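Local coordinates for penicillin binding protein 2X (Streptococcus thermophilus, PDB 5U47), which probably cross-links the peptides of adjacent glycan strands during septal peptidoglycan synthesis and, as a penicillin-binding protein, is a target of beta-lactams, at residues Asn429-Lys439 / Ala452-Lys463. The protein carries 1 engineered substitution. Numbering follows the deposited sequence.
Sequences NGIMLEPQFIK and AKKEVIGKPVSK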
ATOM      1  N   ASN A 429      15.929  -9.062  13.081  1.00 27.99           N
ATOM      2  CA  ASN A 429      16.319  -9.547  14.414  1.00 28.82           C
ATOM      3  C   ASN A 429      15.173  -9.804  15.408  1.00 27.38           C
ATOM      4  O   ASN A 429      15.314  -9.593  16.621  1.00 28.26           O
ATOM      5  CB  ASN A 429      17.347  -8.565  15.015  1.00 30.63           C
ATOM      6  CG  ASN A 429      18.593  -8.438  14.151  1.00 33.53           C
ATOM      7  OD1 ASN A 429      18.950  -7.342  13.696  1.00 35.89           O
ATOM      8  ND2 ASN A 429      19.218  -9.557  13.865  1.00 32.28           N
ATOM      9  N   GLY A 430      14.049 -10.272  14.890  1.00 25.04           N
ATOM     10  CA  GLY A 430      12.885 -10.566  15.708  1.00 25.72           C
ATOM     11  C   GLY A 430      11.930  -9.410  15.935  1.00 25.75           C
ATOM     12  O   GLY A 430      10.841  -9.626  16.444  1.00 27.04           O
ATOM     13  N   ILE A 431      12.325  -8.204  15.513  1.00 25.15           N
ATOM     14  CA  ILE A 431      11.579  -6.949  15.757  1.00 24.70           C
ATOM     15  C   ILE A 431      10.674  -6.625  14.579  1.00 23.19           C
ATOM     16  O   ILE A 431      11.144  -6.247  13.511  1.00 22.30           O
ATOM     17  CB  ILE A 431      12.574  -5.783  16.000  1.00 25.32           C
ATOM     18  CG1 ILE A 431      13.525  -6.145  17.152  1.00 25.89           C
ATOM     19  CG2 ILE A 431      11.845  -4.466  16.280  1.00 25.35           C
ATOM     20  CD1 ILE A 431      14.733  -5.246  17.246  1.00 27.46           C
ATOM     21  N   MET A 432       9.373  -6.731  14.804  1.00 23.58           N
ATOM     22  CA  MET A 432       8.391  -6.531  13.763  1.00 23.71           C
ATOM     23  C   MET A 432       8.195  -5.043  13.496  1.00 22.52           C
ATOM     24  O   MET A 432       8.150  -4.220  14.441  1.00 23.42           O
ATOM     25  CB  MET A 432       7.077  -7.197  14.167  1.00 25.56           C
ATOM     26  CG  MET A 432       6.141  -7.449  13.011  1.00 27.79           C
ATOM     27  SD  MET A 432       4.861  -8.678  13.427  1.00 32.26           S
ATOM     28  CE  MET A 432       3.911  -7.626  14.483  1.00 30.43           C
ATOM     29  N   LEU A 433       8.069  -4.719  12.207  1.00 20.77           N
ATOM     30  CA  LEU A 433       7.899  -3.363  11.718  1.00 20.88           C
ATOM     31  C   LEU A 433       6.594  -3.219  10.974  1.00 20.62           C
ATOM     32  O   LEU A 433       6.087  -4.181  10.376  1.00 19.34           O
ATOM     33  CB  LEU A 433       9.034  -3.010  10.742  1.00 20.74           C
ATOM     34  CG  LEU A 433      10.474  -3.157  11.235  1.00 22.04           C
ATOM     35  CD1 LEU A 433      11.487  -2.834  10.141  1.00 22.29           C
ATOM     36  CD2 LEU A 433      10.718  -2.267  12.433  1.00 22.94           C
ATOM     37  N   GLU A 434       6.042  -2.010  11.021  1.00 20.71           N
ATOM     38  CA  GLU A 434       4.828  -1.691  10.272  1.00 20.63           C
ATOM     39  C   GLU A 434       5.238  -1.416   8.812  1.00 20.30           C
ATOM     40  O   GLU A 434       6.116  -0.583   8.566  1.00 22.01           O
ATOM     41  CB  GLU A 434       4.179  -0.449  10.868  1.00 21.21           C
ATOM     42  CG  GLU A 434       2.899   0.020  10.194  1.00 22.13           C
ATOM     43  CD  GLU A 434       1.670  -0.825  10.507  1.00 23.67           C
ATOM     44  OE1 GLU A 434       1.769  -1.972  11.012  1.00 23.73           O
ATOM     45  OE2 GLU A 434       0.575  -0.316  10.222  1.00 25.06           O
ATOM     46  N   PRO A 435       4.618  -2.108   7.838  1.00 20.33           N
ATOM     47  CA  PRO A 435       4.913  -1.783   6.458  1.00 19.83           C
ATOM     48  C   PRO A 435       4.490  -0.333   6.187  1.00 19.65           C
ATOM     49  O   PRO A 435       3.471   0.102   6.730  1.00 20.04           O
ATOM     50  CB  PRO A 435       4.053  -2.780   5.666  1.00 20.30           C
ATOM     51  CG  PRO A 435       3.866  -3.917   6.603  1.00 20.36           C
ATOM     52  CD  PRO A 435       3.693  -3.252   7.931  1.00 21.00           C
ATOM     53  N   GLN A 436       5.289   0.383   5.396  1.00 18.25           N
ATOM     54  CA  GLN A 436       5.057   1.797   5.071  1.00 19.31           C
ATOM     55  C   GLN A 436       5.153   2.032   3.587  1.00 19.04           C
ATOM     56  O   GLN A 436       6.012   1.437   2.899  1.00 18.18           O
ATOM     57  CB  GLN A 436       6.110   2.687   5.737  1.00 20.71           C
ATOM     58  CG  GLN A 436       6.011   2.768   7.248  1.00 22.74           C
ATOM     59  CD  GLN A 436       7.105   3.610   7.881  1.00 24.48           C
ATOM     60  OE1 GLN A 436       8.167   3.858   7.277  1.00 25.13           O
ATOM     61  NE2 GLN A 436       6.864   4.046   9.108  1.00 23.54           N
ATOM     62  N   PHE A 437       4.296   2.936   3.107  1.00 18.09           N
ATOM     63  CA  PHE A 437       4.269   3.350   1.716  1.00 18.79           C
ATOM     64  C   PHE A 437       4.375   4.875   1.563  1.00 19.50           C
ATOM     65  O   PHE A 437       4.462   5.366   0.427  1.00 17.27           O
ATOM     66  CB  PHE A 437       3.036   2.785   0.956  1.00 19.94           C
ATOM     67  CG  PHE A 437       1.708   3.249   1.504  1.00 20.69           C
ATOM     68  CD1 PHE A 437       1.166   4.463   1.122  1.00 21.25           C
ATOM     69  CD2 PHE A 437       1.003   2.461   2.410  1.00 21.40           C
ATOM     70  CE1 PHE A 437      -0.049   4.888   1.639  1.00 22.49           C
ATOM     71  CE2 PHE A 437      -0.213   2.881   2.930  1.00 22.15           C
ATOM     72  CZ  PHE A 437      -0.740   4.101   2.539  1.00 22.68           C
ATOM     73  N   ILE A 438       4.379   5.620   2.682  1.00 19.21           N
ATOM     74  CA  ILE A 438       4.554   7.092   2.640  1.00 20.83           C
ATOM     75  C   ILE A 438       5.899   7.456   3.229  1.00 21.02           C
ATOM     76  O   ILE A 438       6.199   7.116   4.386  1.00 20.23           O
ATOM     77  CB  ILE A 438       3.506   7.855   3.474  1.00 21.58           C
ATOM     78  CG1 ILE A 438       2.100   7.481   3.024  1.00 22.19           C
ATOM     79  CG2 ILE A 438       3.723   9.373   3.359  1.00 21.71           C
ATOM     80  CD1 ILE A 438       1.013   7.964   3.960  1.00 24.93           C
ATOM     81  N   LYS A 439       6.690   8.177   2.450  1.00 21.37           N
ATOM     82  CA  LYS A 439       8.013   8.627   2.871  1.00 23.46           C
ATOM     83  C   LYS A 439       7.939  10.033   3.446  1.00 22.37           C
ATOM     84  O   LYS A 439       8.589  10.347   4.424  1.00 21.74           O
ATOM     85  CB  LYS A 439       8.964   8.660   1.667  1.00 25.28           C
ATOM     86  CG  LYS A 439      10.416   9.062   1.949  1.00 31.41           C
ATOM     87  CD  LYS A 439      11.194   7.948   2.655  1.00 36.90           C
ATOM     88  CE  LYS A 439      10.985   7.888   4.167  1.00 41.73           C
ATOM     89  NZ  LYS A 439      11.070   6.488   4.718  1.00 39.58           N
ATOM     90  N   ALA A 452       8.890  10.315   7.276  1.00 22.92           N
ATOM     91  CA  ALA A 452       8.745   9.036   7.982  1.00 21.73           C
ATOM     92  C   ALA A 452      10.036   8.387   8.425  1.00 23.88           C
ATOM     93  O   ALA A 452      11.091   8.603   7.847  1.00 24.28           O
ATOM     94  CB  ALA A 452       7.956   8.046   7.122  1.00 21.74           C
ATOM     95  N   LYS A 453       9.923   7.620   9.512  1.00 23.79           N
ATOM     96  CA  LYS A 453      10.976   6.766  10.035  1.00 25.29           C
ATOM     97  C   LYS A 453      10.277   5.446  10.387  1.00 23.47           C
ATOM     98  O   LYS A 453       9.036   5.401  10.523  1.00 21.64           O
ATOM     99  CB  LYS A 453      11.664   7.353  11.279  1.00 29.09           C
ATOM    100  CG  LYS A 453      12.497   8.614  11.025  1.00 33.62           C
ATOM    101  CD  LYS A 453      13.032   9.155  12.346  1.00 39.28           C
ATOM    102  CE  LYS A 453      13.793  10.466  12.188  1.00 45.82           C
ATOM    103  NZ  LYS A 453      15.105  10.285  11.499  1.00 49.48           N
ATOM    104  N   LYS A 454      11.060   4.386  10.564  1.00 21.42           N
ATOM    105  CA  LYS A 454      10.490   3.067  10.840  1.00 22.90           C
ATOM    106  C   LYS A 454       9.639   3.027  12.113  1.00 21.90           C
ATOM    107  O   LYS A 454       9.900   3.758  13.073  1.00 21.71           O
ATOM    108  CB  LYS A 454      11.591   2.008  10.928  1.00 25.45           C
ATOM    109  CG  LYS A 454      12.393   2.029  12.208  1.00 27.22           C
ATOM    110  CD  LYS A 454      13.510   1.012  12.149  1.00 29.00           C
ATOM    111  CE  LYS A 454      14.264   0.997  13.472  1.00 30.37           C
ATOM    112  NZ  LYS A 454      15.426   0.080  13.343  1.00 32.93           N
ATOM    113  N   GLU A 455       8.635   2.166  12.096  1.00 22.33           N
ATOM    114  CA  GLU A 455       7.712   1.983  13.210  1.00 22.40           C
ATOM    115  C   GLU A 455       7.808   0.557  13.762  1.00 21.26           C
ATOM    116  O   GLU A 455       7.365  -0.400  13.118  1.00 22.02           O
ATOM    117  CB  GLU A 455       6.283   2.291  12.752  1.00 23.13           C
ATOM    118  CG  GLU A 455       5.252   2.230  13.878  1.00 24.48           C
ATOM    119  CD  GLU A 455       3.802   2.445  13.438  1.00 25.73           C
ATOM    120  OE1 GLU A 455       3.520   2.666  12.233  1.00 27.19           O
ATOM    121  OE2 GLU A 455       2.914   2.398  14.332  1.00 27.78           O
ATOM    122  N   VAL A 456       8.365   0.420  14.967  1.00 21.02           N
ATOM    123  CA  VAL A 456       8.492  -0.874  15.641  1.00 21.55           C
ATOM    124  C   VAL A 456       7.151  -1.173  16.294  1.00 21.96           C
ATOM    125  O   VAL A 456       6.623  -0.339  17.019  1.00 21.05           O
ATOM    126  CB  VAL A 456       9.621  -0.839  16.682  1.00 22.27           C
ATOM    127  CG1 VAL A 456       9.640  -2.091  17.532  1.00 23.11           C
ATOM    128  CG2 VAL A 456      10.976  -0.586  16.000  1.00 23.06           C
ATOM    129  N   ILE A 457       6.604  -2.353  16.042  1.00 22.08           N
ATOM    130  CA  ILE A 457       5.262  -2.681  16.541  1.00 24.15           C
ATOM    131  C   ILE A 457       5.152  -3.960  17.356  1.00 24.80           C
ATOM    132  O   ILE A 457       4.043  -4.316  17.759  1.00 25.42           O
ATOM    133  CB  ILE A 457       4.242  -2.734  15.384  1.00 23.15           C
ATOM    134  CG1 ILE A 457       4.675  -3.756  14.346  1.00 22.90           C
ATOM    135  CG2 ILE A 457       4.114  -1.361  14.746  1.00 23.71           C
ATOM    136  CD1 ILE A 457       3.623  -4.025  13.302  1.00 24.03           C
ATOM    137  N   GLY A 458       6.285  -4.642  17.575  1.00 24.87           N
ATOM    138  CA  GLY A 458       6.301  -5.854  18.372  1.00 26.18           C
ATOM    139  C   GLY A 458       7.572  -6.657  18.230  1.00 27.01           C
ATOM    140  O   GLY A 458       8.502  -6.285  17.495  1.00 25.75           O
ATOM    141  N   LYS A 459       7.618  -7.763  18.959  1.00 28.94           N
ATOM    142  CA  LYS A 459       8.766  -8.651  18.930  1.00 30.70           C
ATOM    143  C   LYS A 459       8.283 -10.081  19.168  1.00 30.33           C
ATOM    144  O   LYS A 459       8.280 -10.568  20.304  1.00 29.64           O
ATOM    145  CB  LYS A 459       9.816  -8.220  19.957  1.00 34.48           C
ATOM    146  CG  LYS A 459      11.065  -9.070  19.824  1.00 39.13           C
ATOM    147  CD  LYS A 459      12.277  -8.504  20.508  1.00 42.05           C
ATOM    148  CE  LYS A 459      13.477  -9.387  20.207  1.00 43.99           C
ATOM    149  NZ  LYS A 459      14.577  -9.083  21.152  1.00 48.48           N
ATOM    150  N   PRO A 460       7.846 -10.751  18.096  1.00 29.20           N
ATOM    151  CA  PRO A 460       7.316 -12.096  18.250  1.00 30.14           C
ATOM    152  C   PRO A 460       8.344 -13.166  18.649  1.00 30.86           C
ATOM    153  O   PRO A 460       7.981 -14.091  19.364  1.00 31.11           O
ATOM    154  CB  PRO A 460       6.711 -12.419  16.879  1.00 29.65           C
ATOM    155  CG  PRO A 460       6.970 -11.280  15.998  1.00 28.75           C
ATOM    156  CD  PRO A 460       7.610 -10.180  16.756  1.00 28.62           C
ATOM    157  N   VAL A 461       9.598 -13.028  18.205  1.00 30.72           N
ATOM    158  CA  VAL A 461      10.650 -14.013  18.507  1.00 32.05           C
ATOM    159  C   VAL A 461      11.969 -13.317  18.805  1.00 31.96           C
ATOM    160  O   VAL A 461      12.129 -12.128  18.550  1.00 30.31           O
ATOM    161  CB  VAL A 461      10.842 -15.025  17.341  1.00 32.36           C
ATOM    162  CG1 VAL A 461       9.556 -15.798  17.078  1.00 31.93           C
ATOM    163  CG2 VAL A 461      11.301 -14.326  16.072  1.00 30.26           C
ATOM    164  N   SER A 462      12.904 -14.061  19.375  1.00 31.37           N
ATOM    165  CA  SER A 462      14.209 -13.524  19.706  1.00 31.58           C
ATOM    166  C   SER A 462      15.063 -13.309  18.453  1.00 31.58           C
ATOM    167  O   SER A 462      14.766 -13.821  17.366  1.00 29.88           O
ATOM    168  CB  SER A 462      14.947 -14.483  20.633  1.00 33.60           C
ATOM    169  OG  SER A 462      15.331 -15.667  19.939  1.00 33.08           O
ATOM    170  N   LYS A 463      16.129 -12.556  18.633  1.00 31.97           N
ATOM    171  CA  LYS A 463      17.106 -12.303  17.578  1.00 33.91           C
ATOM    172  C   LYS A 463      17.724 -13.635  17.115  1.00 34.50           C
ATOM    173  O   LYS A 463      17.903 -13.873  15.905  1.00 31.93           O
ATOM    174  CB  LYS A 463      18.192 -11.390  18.139  1.00 36.38           C
ATOM    175  CG  LYS A 463      19.416 -11.189  17.267  1.00 39.83           C
ATOM    176  CD  LYS A 463      20.373 -10.236  17.974  1.00 44.01           C
ATOM    177  CE  LYS A 463      21.718 -10.154  17.290  1.00 45.92           C
ATOM    178  NZ  LYS A 463      21.599  -9.663  15.905  1.00 46.78           N
TER
HETATM  179  O   HOH W   1      16.663  -8.130  18.519  1.00 33.88           O
HETATM  180  O   HOH W   2       8.344   0.654   9.684  1.00 18.55           O
HETATM  181  O   HOH W   3       3.972   3.835   9.843  1.00 23.19           O
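Met432 and Ile457 meet where two short antiparallel strands run together. Ile457 N donates to Met432 O at 2.9 Å with an almost straight N-H...O angle of 176°, and Met432 N donates to Gly458 O. Met432 bends at its thioether (chi3 73°), which lays CE against Ile457 CD1 at 3.8 Å, and both side chains also touch Arg421 of helix 416-427. Beyond the non-hydrogen-bonded pair Leu433-Val456, Glu434 N continues the ladder to Glu455 O. The packing is tight on the face carrying Leu433 and Val456, where Ile431 CG2 presses on Val456 CG1 at 3.5 Å, closer than usual for two carbons. Gly430 CA lies 3.3 Å from Val461 O; at its backbone angles (phi 88°) a CB would be jammed against Asn429 O and run into Val461 O.

Around Gln436 the two backbones move apart, and they come together again where Ala452 N donates to Lys439 O. Gln436, extended beyond CG, spans the gap: its NE2 donates to Lys453 O at 2.9 Å, with the acceptor in the amide plane, and also to a water that donates to Glu455 OE1. A second water joins Glu434 O to Glu455 N. At the other end, beside solvent-exposed Lys463, a water donates to Asn429 O and accepts a weak bond from Lys459 NZ.

Glu434 and Glu455 run side by side, OE2 of the former 4.6 Å from OE1 of the latter. Arg610 forms a salt bridge with Glu455 and a weak, long ion pair with Glu434, which probably offsets their repulsion and ties this two-stranded region of the transpeptidase domain to the first PASTA domain.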